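Local coordinates for alpha-n-acetylglucosaminidase family protein (Clostridium perfringens, PDB 4A41) that binds galactose as a family 32 carbohydrate-binding module of a family 89 alpha-N-acetylglucosaminidase, probably helping the enzyme to engage its glycan targets, at residues L75-S80 against T138-V143; K85-P90 against G125-L130; G97-Y102 against G119-S124. One frame throughout, in Å; residues are numbered along the deposited sequence.

From the N terminus the chain passes through 75-80, 85-90 and 97-102, then pairs with these segments in reverse order through 119-124, 125-130 and 138-143, so the three contacts nest without crossing. Contact 3 closes the innermost loop, contact 2 encloses it, and contact 1 closes the widest. Contact 1 joins strands 71-77 and 139-144 of the five-stranded sheet, whereas contact 2 joins strands 80-89 and 128-137 of the four-stranded sheet. Contact 3 joins the start of strand 102-107, and the residues leading into it, to the end of strand 113-120 at the edge of the five-stranded sheet. Between the sheets, V140 and L142 of contact 1 pack on F86, and Y88 of contact 2 on W121 of contact 3.

Contact 1. Residues L75-S80 against T138-V143; sequences LELGGS and THVKLV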
loop_
_atom_site.group_PDB
_atom_site.type_symbol
_atom_site.label_atom_id
_atom_site.label_comp_id
_atom_site.label_asym_id
_atom_site.label_seq_id
_atom_site.Cartn_x
_atom_site.Cartn_y
_atom_site.Cartn_z
ATOM N N LEU A 75 -1.879 1.770 -6.496
ATOM C CA LEU A 75 -3.067 1.097 -6.984
ATOM C C LEU A 75 -3.720 1.961 -8.047
ATOM O O LEU A 75 -4.158 3.089 -7.754
ATOM C CB LEU A 75 -4.028 0.862 -5.811
ATOM C CG LEU A 75 -3.444 0.145 -4.594
ATOM C CD1 LEU A 75 -4.576 -0.049 -3.581
ATOM C CD2 LEU A 75 -2.742 -1.176 -4.959
ATOM N N GLU A 76 -3.785 1.435 -9.267
ATOM C CA GLU A 76 -4.607 2.056 -10.314
ATOM C C GLU A 76 -6.020 1.523 -10.078
ATOM O O GLU A 76 -6.240 0.304 -10.080
ATOM C CB GLU A 76 -4.082 1.684 -11.685
ATOM C CG GLU A 76 -4.824 2.344 -12.858
ATOM C CD GLU A 76 -5.899 1.442 -13.395
ATOM O OE1 GLU A 76 -5.578 0.299 -13.820
ATOM O OE2 GLU A 76 -7.077 1.870 -13.430
ATOM N N LEU A 77 -6.963 2.439 -9.874
ATOM C CA LEU A 77 -8.282 2.080 -9.264
ATOM C C LEU A 77 -9.311 1.409 -10.181
ATOM O O LEU A 77 -10.271 0.828 -9.691
ATOM C CB LEU A 77 -8.929 3.327 -8.624
ATOM C CG LEU A 77 -8.134 4.004 -7.490
ATOM C CD1 LEU A 77 -8.918 5.157 -6.956
ATOM C CD2 LEU A 77 -7.850 3.026 -6.358
ATOM N N GLY A 78 -9.125 1.568 -11.489
ATOM C CA GLY A 78 -10.098 1.088 -12.459
ATOM C C GLY A 78 -11.143 2.122 -12.802
ATOM O O GLY A 78 -12.178 1.787 -13.391
ATOM N N GLY A 79 -10.882 3.371 -12.449
ATOM C CA GLY A 79 -11.746 4.503 -12.762
ATOM C C GLY A 79 -11.265 5.721 -11.995
ATOM O O GLY A 79 -10.241 5.668 -11.263
ATOM N N SER A 80 -11.952 6.837 -12.209
ATOM C CA SER A 80 -11.659 8.077 -11.508
ATOM C C SER A 80 -12.721 8.251 -10.437
ATOM O O SER A 80 -13.897 8.501 -10.737
ATOM C CB SER A 80 -11.669 9.234 -12.495
ATOM O OG SER A 80 -11.459 10.437 -11.788
ATOM N N THR A 138 -7.493 8.579 -9.925
ATOM C CA THR A 138 -7.418 7.325 -10.683
ATOM C C THR A 138 -6.391 6.359 -10.115
ATOM O O THR A 138 -6.411 5.159 -10.435
ATOM C CB THR A 138 -7.044 7.560 -12.165
ATOM O OG1 THR A 138 -5.840 8.344 -12.269
ATOM C CG2 THR A 138 -8.188 8.312 -12.871
ATOM N N HIS A 139 -5.506 6.877 -9.259
ATOM C CA HIS A 139 -4.397 6.097 -8.683
ATOM C C HIS A 139 -4.188 6.568 -7.264
ATOM O O HIS A 139 -4.290 7.769 -6.975
ATOM C CB HIS A 139 -3.061 6.351 -9.408
ATOM C CG HIS A 139 -3.038 5.931 -10.844
ATOM N ND1 HIS A 139 -3.756 6.576 -11.828
ATOM C CD2 HIS A 139 -2.346 4.946 -11.469
ATOM C CE1 HIS A 139 -3.534 5.990 -12.990
ATOM N NE2 HIS A 139 -2.690 4.989 -12.798
ATOM N N VAL A 140 -3.845 5.627 -6.383
ATOM C CA VAL A 140 -3.460 5.905 -5.008
ATOM C C VAL A 140 -2.123 5.246 -4.715
ATOM O O VAL A 140 -1.944 4.072 -5.010
ATOM C CB VAL A 140 -4.531 5.373 -4.010
ATOM C CG1 VAL A 140 -4.110 5.599 -2.553
ATOM C CG2 VAL A 140 -5.870 6.027 -4.285
ATOM N N LYS A 141 -1.204 6.017 -4.138
ATOM C CA LYS A 141 0.152 5.547 -3.887
ATOM C C LYS A 141 0.403 5.613 -2.387
ATOM O O LYS A 141 0.302 6.670 -1.734
ATOM C CB LYS A 141 1.193 6.383 -4.650
ATOM C CG LYS A 141 2.643 5.994 -4.297
ATOM C CD LYS A 141 3.697 6.948 -4.883
ATOM C CE LYS A 141 3.639 7.038 -6.395
ATOM N NZ LYS A 141 4.824 7.870 -6.842
ATOM N N LEU A 142 0.742 4.470 -1.824
ATOM C CA LEU A 142 1.188 4.408 -0.432
ATOM C C LEU A 142 2.722 4.402 -0.377
ATOM O O LEU A 142 3.363 3.485 -0.915
ATOM C CB LEU A 142 0.644 3.169 0.297
ATOM C CG LEU A 142 1.125 3.000 1.748
ATOM C CD1 LEU A 142 0.664 4.123 2.656
ATOM C CD2 LEU A 142 0.637 1.627 2.262
ATOM N N VAL A 143 3.279 5.460 0.212
ATOM C CA VAL A 143 4.740 5.629 0.330
ATOM C C VAL A 143 5.159 5.198 1.740
ATOM O O VAL A 143 4.720 5.741 2.758
ATOM C CB VAL A 143 5.181 7.093 0.082
ATOM C CG1 VAL A 143 6.694 7.204 0.176
ATOM C CG2 VAL A 143 4.668 7.627 -1.251
HETATM O O HOH W 1 -7.838 4.151 -12.768
#
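With CG anti to its carbonyl carbon (chi1 -64°), H139 carries its imidazole toward E76, whose own CG stands anti to the backbone N (chi1 -177°), which lays it 3.4 Å from NE2 of H139. The setting is an antiparallel strand pair in the five-stranded sheet of an F5/8 type C beta-sandwich. E76 and H139 form a non-hydrogen-bonded pair with both side chains on the same face. The E76 chain then bends at its second torsion and leads the carboxylate away from the imidazole, leaving OE2 5.4 Å from NE2 of H139. The groups do not pair directly, though the nearby carboxylate might favour a protonated histidine.

Neighbouring L75 and V140 form the hydrogen-bonded pair, V140 N giving to L75 O and L75 N to V140 O, the latter bond 2.7 Å long. Two residues on, L77 N gives to T138 O at 2.8 Å, a last backbone bond before the corner. On the buried face, CD1 of L77 lies 4.1 Å from CG2 of V140; both side chains also pack on I83 in strand 80-89 of the other sheet.

After L77 the chain turns at G78 and G79, and the second segment has its own corner at T138. T138 and H139 together face S107 in a classic beta bulge, which joins this pair to strand 102-107. G78 N bonds back to OE2 of E76, arriving from above the carboxylate plane, and a water lies between that same oxygen and T138 O. Beyond the corner, CB of S80 meets CG2 of T138 at 3.6 Å. ND1 of H139 and OG1 of T138, which lies in the ring plane, share a 2.8 Å hydrogen bond that helps set the imidazole's rotation; OG1 is also bonded to S107 O.

Contact 2. Residues K85-P90 against G125-L130; sequences KFTYLP and GSLKTL
K85 starts the contact by laying CG 3.2 Å from L130 O and its next methylene against CG2 of T129; its ammonium end makes a cation-pi contact with F160. F86 and L130 exchange two backbone hydrogen bonds, and their side chains lie side by side on the buried face, CD2 of F86 being 4.1 Å from CD1 of L130. T87 points to the other face, where CG2 meets OG1 of T129 at 3.6 Å. Y88 pairs with K128 through two more backbone bonds. The phenol takes CG of K128 at its edge, at 3.8 Å, and its OH is hydrogen-bonded to S153 O and I99 N. At L89 the strand ends, CB touching CD1 of L127 at 3.8 Å as the two leucines cross at about a right angle. P90 follows with CD 3.3 Å from S126 O.

That carbonyl also receives NZ of K128 at 2.9 Å, because the lysine chain, bent at its second and fourth torsions (chi2 -50°, chi4 -58°), curls back to its own loop. Its methylenes thus serve the hydrophobic interior, while weaker bonds to S126 OG and S124 O and a long, weak ion pair to D122 probably help offset its charge.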
loop_
_atom_site.group_PDB
_atom_site.type_symbol
_atom_site.label_atom_id
_atom_site.label_comp_id
_atom_site.label_asym_id
_atom_site.label_seq_id
_atom_site.Cartn_x
_atom_site.Cartn_y
_atom_site.Cartn_z
ATOM N N LYS A 85 -11.318 7.362 2.039
ATOM C CA LYS A 85 -10.737 6.516 3.085
ATOM C C LYS A 85 -9.789 5.494 2.448
ATOM O O LYS A 85 -9.951 5.125 1.281
ATOM C CB LYS A 85 -11.865 5.839 3.890
ATOM C CG LYS A 85 -11.392 4.921 5.031
ATOM C CD LYS A 85 -12.574 4.510 5.912
ATOM C CE LYS A 85 -13.369 3.361 5.351
ATOM N NZ LYS A 85 -14.305 2.739 6.373
ATOM N N PHE A 86 -8.805 5.069 3.228
ATOM C CA PHE A 86 -7.812 4.104 2.788
ATOM C C PHE A 86 -7.452 3.227 3.963
ATOM O O PHE A 86 -7.248 3.745 5.059
ATOM C CB PHE A 86 -6.564 4.845 2.278
ATOM C CG PHE A 86 -5.448 3.923 1.822
ATOM C CD1 PHE A 86 -5.377 3.494 0.493
ATOM C CD2 PHE A 86 -4.426 3.548 2.711
ATOM C CE1 PHE A 86 -4.348 2.691 0.060
ATOM C CE2 PHE A 86 -3.380 2.717 2.286
ATOM C CZ PHE A 86 -3.342 2.283 0.970
ATOM N N THR A 87 -7.381 1.909 3.771
ATOM C CA THR A 87 -6.967 1.063 4.892
ATOM C C THR A 87 -5.750 0.246 4.514
ATOM O O THR A 87 -5.618 -0.193 3.358
ATOM C CB THR A 87 -8.100 0.132 5.397
ATOM O OG1 THR A 87 -8.506 -0.777 4.350
ATOM C CG2 THR A 87 -9.317 0.976 5.896
ATOM N N TYR A 88 -4.853 0.100 5.497
ATOM C CA TYR A 88 -3.635 -0.674 5.362
ATOM C C TYR A 88 -3.698 -1.796 6.381
ATOM O O TYR A 88 -3.733 -1.521 7.589
ATOM C CB TYR A 88 -2.425 0.247 5.631
ATOM C CG TYR A 88 -1.126 -0.459 5.949
ATOM C CD1 TYR A 88 -0.470 -1.222 4.990
ATOM C CD2 TYR A 88 -0.571 -0.368 7.222
ATOM C CE1 TYR A 88 0.743 -1.868 5.287
ATOM C CE2 TYR A 88 0.638 -1.035 7.530
ATOM C CZ TYR A 88 1.273 -1.782 6.553
ATOM O OH TYR A 88 2.468 -2.432 6.808
ATOM N N LEU A 89 -3.723 -3.043 5.897
ATOM C CA LEU A 89 -3.662 -4.219 6.768
ATOM C C LEU A 89 -2.261 -4.806 6.694
ATOM O O LEU A 89 -1.818 -5.261 5.626
ATOM C CB LEU A 89 -4.711 -5.275 6.377
ATOM C CG LEU A 89 -4.706 -6.536 7.258
ATOM C CD1 LEU A 89 -5.226 -6.182 8.663
ATOM C CD2 LEU A 89 -5.559 -7.639 6.621
ATOM N N PRO A 90 -1.517 -4.774 7.818
ATOM C CA PRO A 90 -0.194 -5.373 7.852
ATOM C C PRO A 90 -0.263 -6.883 7.738
ATOM O O PRO A 90 -1.325 -7.504 7.954
ATOM C CB PRO A 90 0.303 -5.057 9.274
ATOM C CG PRO A 90 -0.472 -3.811 9.680
ATOM C CD PRO A 90 -1.822 -4.028 9.054
ATOM N N GLY A 125 0.148 -5.382 14.228
ATOM C CA GLY A 125 -0.639 -5.910 13.104
ATOM C C GLY A 125 -2.030 -5.328 12.944
ATOM O O GLY A 125 -2.795 -5.813 12.115
ATOM N N SER A 126 -2.381 -4.294 13.718
ATOM C CA SER A 126 -3.711 -3.709 13.614
ATOM C C SER A 126 -3.927 -3.045 12.258
ATOM O O SER A 126 -3.007 -2.453 11.695
ATOM C CB SER A 126 -3.930 -2.680 14.729
ATOM O OG SER A 126 -3.061 -1.597 14.571
ATOM N N LEU A 127 -5.156 -3.143 11.771
ATOM C CA LEU A 127 -5.603 -2.360 10.614
ATOM C C LEU A 127 -5.356 -0.893 10.875
ATOM O O LEU A 127 -5.704 -0.363 11.966
ATOM C CB LEU A 127 -7.099 -2.576 10.355
ATOM C CG LEU A 127 -7.665 -1.955 9.079
ATOM C CD1 LEU A 127 -7.139 -2.710 7.837
ATOM C CD2 LEU A 127 -9.191 -1.941 9.113
ATOM N N LYS A 128 -4.760 -0.228 9.893
ATOM C CA LYS A 128 -4.511 1.207 9.977
ATOM C C LYS A 128 -5.437 1.891 8.979
ATOM O O LYS A 128 -5.438 1.577 7.772
ATOM C CB LYS A 128 -3.043 1.568 9.672
ATOM C CG LYS A 128 -1.961 0.840 10.507
ATOM C CD LYS A 128 -2.273 0.905 12.031
ATOM C CE LYS A 128 -1.061 0.414 12.867
ATOM N NZ LYS A 128 -0.650 -1.010 12.505
ATOM N N THR A 129 -6.216 2.858 9.472
ATOM C CA THR A 129 -7.198 3.533 8.629
ATOM C C THR A 129 -6.888 5.014 8.476
ATOM O O THR A 129 -6.607 5.720 9.469
ATOM C CB THR A 129 -8.609 3.367 9.248
ATOM O OG1 THR A 129 -8.920 1.974 9.330
ATOM C CG2 THR A 129 -9.678 4.088 8.440
ATOM N N LEU A 130 -6.954 5.470 7.232
ATOM C CA LEU A 130 -6.829 6.909 6.909
ATOM C C LEU A 130 -8.150 7.405 6.398
ATOM O O LEU A 130 -8.789 6.770 5.568
ATOM C CB LEU A 130 -5.744 7.162 5.860
ATOM C CG LEU A 130 -4.344 6.623 6.198
ATOM C CD1 LEU A 130 -3.421 6.737 5.009
ATOM C CD2 LEU A 130 -3.776 7.351 7.414
HETATM O O HOH W 2 -2.463 -8.050 10.737
#

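Contact 3. Residues G97-Y102 against G119-S124; sequences GNITKY and GNWDDS
Y102 and W121 stack face to face, the phenol on the six-membered ring of the indole, with centroids 4.0 Å apart and planes inclined by 23°. CE2 of Y102 comes within 3.3 Å of CE2 of W121. The opposite face of the phenol is met by the backbone of G119, whose N sits 3.3 Å above the ring plane toward its rim; with no side chain there, the main chain can lie directly against the tyrosine. Y102 reaches this slot because CG stands between its backbone N and carbonyl carbon (chi1 66°). I99 adds CG2 alongside CE3 of W121, at 4.0 Å.

Around the rings, Y102 and G119 exchange two backbone bonds, and W121 N gives to T100 O at 2.9 Å from above the carbonyl plane. One water joins Y102 OH to N120 O; another bridges I99 O and D122 O. At the far end ND2 of N98 donates to D123 O at 2.8 Å, with the acceptor in the amide plane. D122 OD1 receives both N and OG of S124, the backbone bond forming an Asx turn, while D123 has a salt bridge to K95.

Farther out, the ring of Y88 lies nearly parallel to that of W121. T100 and K101 face E146 in a classic beta bulge. N98 touches R91, a residue of the galactose pocket; the side chain of N98 is about 9 Å from the bound galactose. W121 packs on L142 of one sheet and on K128 and L130 of the other, placing the stack where outermost strands 113-120 and 128-137 meet in the F5/8 type C beta-sandwich.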
loop_
_atom_site.group_PDB
_atom_site.type_symbol
_atom_site.label_atom_id
_atom_site.label_comp_id
_atom_site.label_asym_id
_atom_site.label_seq_id
_atom_site.Cartn_x
_atom_site.Cartn_y
_atom_site.Cartn_z
ATOM N N GLY A 97 8.591 -5.177 7.686
ATOM C CA GLY A 97 7.916 -4.341 6.693
ATOM C C GLY A 97 6.665 -3.622 7.191
ATOM O O GLY A 97 6.087 -2.813 6.450
ATOM N N ASN A 98 6.239 -3.873 8.425
ATOM C CA ASN A 98 5.117 -3.111 8.980
ATOM C C ASN A 98 5.480 -1.638 8.882
ATOM O O ASN A 98 6.534 -1.185 9.394
ATOM C CB ASN A 98 4.816 -3.505 10.436
ATOM C CG ASN A 98 4.049 -4.806 10.527
ATOM O OD1 ASN A 98 3.877 -5.519 9.537
ATOM N ND2 ASN A 98 3.600 -5.143 11.736
ATOM N N ILE A 99 4.628 -0.896 8.167
ATOM C CA ILE A 99 4.974 0.471 7.817
ATOM C C ILE A 99 4.703 1.386 9.012
ATOM O O ILE A 99 3.600 1.372 9.561
ATOM C CB ILE A 99 4.196 0.927 6.556
ATOM C CG1 ILE A 99 4.598 0.086 5.361
ATOM C CG2 ILE A 99 4.408 2.441 6.308
ATOM C CD1 ILE A 99 3.665 0.226 4.134
ATOM N N THR A 100 5.701 2.175 9.396
ATOM C CA THR A 100 5.551 3.002 10.607
ATOM C C THR A 100 5.630 4.494 10.331
ATOM O O THR A 100 5.283 5.299 11.193
ATOM C CB THR A 100 6.583 2.622 11.666
ATOM O OG1 THR A 100 7.877 2.703 11.073
ATOM C CG2 THR A 100 6.312 1.180 12.181
ATOM N N LYS A 101 6.082 4.867 9.137
ATOM C CA LYS A 101 6.009 6.271 8.728
ATOM C C LYS A 101 5.627 6.275 7.246
ATOM O O LYS A 101 6.268 5.626 6.419
ATOM C CB LYS A 101 7.352 6.982 8.944
ATOM C CG LYS A 101 7.254 8.495 8.730
ATOM C CD LYS A 101 8.609 9.182 8.896
ATOM C CE LYS A 101 8.356 10.681 9.030
ATOM N NZ LYS A 101 9.567 11.517 9.292
ATOM N N TYR A 102 4.558 7.003 6.918
ATOM C CA TYR A 102 3.939 6.881 5.584
ATOM C C TYR A 102 3.563 8.245 5.021
ATOM O O TYR A 102 3.436 9.241 5.763
ATOM C CB TYR A 102 2.646 6.033 5.656
ATOM C CG TYR A 102 1.581 6.742 6.457
ATOM C CD1 TYR A 102 0.701 7.679 5.870
ATOM C CD2 TYR A 102 1.494 6.531 7.824
ATOM C CE1 TYR A 102 -0.242 8.366 6.678
ATOM C CE2 TYR A 102 0.565 7.195 8.607
ATOM C CZ TYR A 102 -0.292 8.100 8.044
ATOM O OH TYR A 102 -1.204 8.727 8.893
ATOM N N GLY A 119 1.908 10.636 8.170
ATOM C CA GLY A 119 1.943 10.404 9.600
ATOM C C GLY A 119 2.720 9.165 10.002
ATOM O O GLY A 119 3.509 8.594 9.228
ATOM N N ASN A 120 2.544 8.831 11.273
ATOM C CA ASN A 120 3.165 7.650 11.865
ATOM C C ASN A 120 2.114 6.612 12.211
ATOM O O ASN A 120 0.988 6.942 12.605
ATOM C CB ASN A 120 3.908 8.026 13.162
ATOM C CG ASN A 120 4.933 9.125 12.973
ATOM O OD1 ASN A 120 5.033 10.036 13.811
ATOM N ND2 ASN A 120 5.686 9.068 11.911
ATOM N N TRP A 121 2.511 5.344 12.125
ATOM C CA TRP A 121 1.665 4.215 12.524
ATOM C C TRP A 121 2.462 3.361 13.484
ATOM O O TRP A 121 3.682 3.241 13.314
ATOM C CB TRP A 121 1.340 3.357 11.302
ATOM C CG TRP A 121 0.235 3.889 10.416
ATOM C CD1 TRP A 121 -0.847 4.649 10.791
ATOM C CD2 TRP A 121 0.094 3.649 9.008
ATOM N NE1 TRP A 121 -1.650 4.891 9.693
ATOM C CE2 TRP A 121 -1.092 4.294 8.591
ATOM C CE3 TRP A 121 0.847 2.941 8.059
ATOM C CZ2 TRP A 121 -1.542 4.257 7.262
ATOM C CZ3 TRP A 121 0.404 2.915 6.728
ATOM C CH2 TRP A 121 -0.774 3.580 6.345
ATOM N N ASP A 122 1.777 2.737 14.444
ATOM C CA ASP A 122 2.470 1.775 15.313
ATOM C C ASP A 122 2.843 0.519 14.532
ATOM O O ASP A 122 2.303 0.272 13.444
ATOM C CB ASP A 122 1.685 1.491 16.613
ATOM C CG ASP A 122 0.460 0.597 16.427
ATOM O OD1 ASP A 122 0.495 -0.450 15.737
ATOM O OD2 ASP A 122 -0.569 0.897 17.076
ATOM N N ASP A 123 3.787 -0.253 15.061
ATOM C CA ASP A 123 4.248 -1.432 14.338
ATOM C C ASP A 123 3.455 -2.712 14.607
ATOM O O ASP A 123 3.875 -3.809 14.201
ATOM C CB ASP A 123 5.737 -1.648 14.544
ATOM C CG ASP A 123 6.092 -2.058 15.963
ATOM O OD1 ASP A 123 5.200 -2.441 16.759
ATOM O OD2 ASP A 123 7.304 -2.019 16.278
ATOM N N SER A 124 2.309 -2.596 15.277
ATOM C CA SER A 124 1.444 -3.743 15.487
ATOM C C SER A 124 0.745 -4.190 14.186
ATOM O O SER A 124 0.729 -3.442 13.184
ATOM C CB SER A 124 0.414 -3.451 16.568
ATOM O OG SER A 124 -0.726 -2.788 16.022
HETATM O O HOH W 3 1.877 -0.528 10.878
HETATM O O HOH W 4 -1.191 8.474 11.614
#